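Local atomic coordinates of lipoprotein (Clostridium difficile, PDB entry 4OTE), a protein that probably binds methionine as the substrate-binding lipoprotein of a transport system, as a member of the NlpA family of periplasmic-type binding proteins. Residues S114-L119 against G135-K140. Sequence-based numbering, arbitrary orientation.
Sequences SCSKNL and GLVSPK. With ACT (acetate ion), chain S.
A single hydrogen bond ties the loop 135-140 to the flank of helix 112-124: the backbone N of V137 donates to S116 OG at 3.0 Å, and an N-H...O angle of 172° makes it almost straight. S116 turns OG anti to its own backbone N (chi1 175°), which carries the hydroxyl out from the helix to the loop backbone. Beside this bond the two backbones approach, S116 CA lying 3.3 Å from V137 O in a CA-H...O contact that is bent (123° at the hydrogen). Two apolar branches flank the serine: L136 CD2 lies 3.7 Å from S116 CB, while V137 CG2 packs 3.5 Å from S116 OG.

One helical turn on, L119 lays CD1 against the S138-P139 peptide, 3.4 Å from S138 C. P139 CD, the ring carbon next to nitrogen, meets this methyl and also C115 SG, each at 3.9 Å, so the proline fits against two residues four apart on one helix face. Outside the two segments, F151 of strand 150-154 touches L119 and P139, and L130 touches L119 and V137. S138 N, just before the 3-10 segment, hydrogen-bonds to D141 OD2.

The contact thus joins the helix following strand 105-109 to the connection leading into its parallel neighbour 150-154: the V137 amide, satisfied at a buried serine, gives it its one directional link, and the remainder is van der Waals packing of L119, C115, V137 and P139, including a methyl on a peptide.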
# COMPACT_ATOMS: atom_id res chain seq x y z
N SER A 114 -3.25 2.87 -9.67
CA SER A 114 -1.97 3.37 -9.15
C SER A 114 -1.31 4.34 -10.13
O SER A 114 -0.82 5.39 -9.74
CB SER A 114 -1.01 2.22 -8.85
OG SER A 114 -1.60 1.26 -7.99
N CYS A 115 -1.30 3.95 -11.41
CA CYS A 115 -0.76 4.78 -12.48
C CYS A 115 -1.45 6.14 -12.52
O CYS A 115 -0.80 7.19 -12.46
CB CYS A 115 -0.93 4.08 -13.82
SG CYS A 115 -0.35 5.01 -15.25
N SER A 116 -2.78 6.11 -12.61
CA SER A 116 -3.60 7.32 -12.62
C SER A 116 -3.33 8.21 -11.40
O SER A 116 -3.17 9.43 -11.51
CB SER A 116 -5.08 6.94 -12.67
OG SER A 116 -5.91 8.07 -12.57
N LYS A 117 -3.27 7.58 -10.23
CA LYS A 117 -3.05 8.29 -8.98
C LYS A 117 -1.65 8.92 -8.93
O LYS A 117 -1.48 10.05 -8.46
CB LYS A 117 -3.25 7.34 -7.81
CG LYS A 117 -3.22 7.99 -6.45
CD LYS A 117 -3.94 7.16 -5.40
CE LYS A 117 -3.44 5.72 -5.35
NZ LYS A 117 -4.21 4.92 -4.38
N ASN A 118 -0.65 8.18 -9.41
CA ASN A 118 0.72 8.69 -9.50
C ASN A 118 0.85 9.89 -10.43
O ASN A 118 1.58 10.84 -10.13
CB ASN A 118 1.68 7.58 -9.94
CG ASN A 118 1.98 6.59 -8.82
OD1 ASN A 118 1.72 6.86 -7.64
ND2 ASN A 118 2.55 5.46 -9.18
N LEU A 119 0.15 9.85 -11.57
CA LEU A 119 0.18 10.96 -12.52
C LEU A 119 -0.45 12.21 -11.92
O LEU A 119 0.04 13.32 -12.16
CB LEU A 119 -0.53 10.59 -13.82
CG LEU A 119 0.16 9.52 -14.68
CD1 LEU A 119 -0.76 9.08 -15.81
CD2 LEU A 119 1.49 10.01 -15.23
N GLY A 135 -11.95 10.66 -13.50
CA GLY A 135 -11.75 9.38 -14.19
C GLY A 135 -10.28 9.01 -14.26
O GLY A 135 -9.42 9.87 -14.07
N LEU A 136 -10.00 7.74 -14.54
CA LEU A 136 -8.63 7.25 -14.61
C LEU A 136 -7.86 7.89 -15.76
O LEU A 136 -8.36 7.97 -16.89
CB LEU A 136 -8.60 5.73 -14.76
CG LEU A 136 -9.10 4.90 -13.58
CD1 LEU A 136 -9.04 3.42 -13.91
CD2 LEU A 136 -8.29 5.19 -12.32
N VAL A 137 -6.64 8.36 -15.47
CA VAL A 137 -5.77 8.94 -16.47
C VAL A 137 -4.55 8.05 -16.72
O VAL A 137 -4.15 7.28 -15.85
CB VAL A 137 -5.30 10.37 -16.09
CG1 VAL A 137 -6.50 11.31 -16.03
CG2 VAL A 137 -4.54 10.38 -14.77
N SER A 138 -3.99 8.17 -17.92
CA SER A 138 -2.79 7.44 -18.31
C SER A 138 -1.82 8.42 -18.97
O SER A 138 -2.20 9.56 -19.26
CB SER A 138 -3.17 6.31 -19.28
OG SER A 138 -3.55 6.83 -20.55
N PRO A 139 -0.56 8.00 -19.20
CA PRO A 139 0.42 8.87 -19.87
C PRO A 139 -0.03 9.41 -21.24
O PRO A 139 0.46 10.45 -21.68
CB PRO A 139 1.65 7.97 -20.02
CG PRO A 139 1.52 6.97 -18.93
CD PRO A 139 0.05 6.73 -18.76
N LYS A 140 -0.94 8.69 -21.91
CA LYS A 140 -1.55 9.15 -23.15
C LYS A 140 -2.37 10.44 -22.97
O LYS A 140 -2.54 11.20 -23.92
CB LYS A 140 -2.44 8.06 -23.74
C ACT S . -1.44 3.60 -2.53
O ACT S . -0.19 3.68 -2.51
OXT ACT S . -2.05 2.61 -2.96
CH3 ACT S . -2.22 4.75 -1.99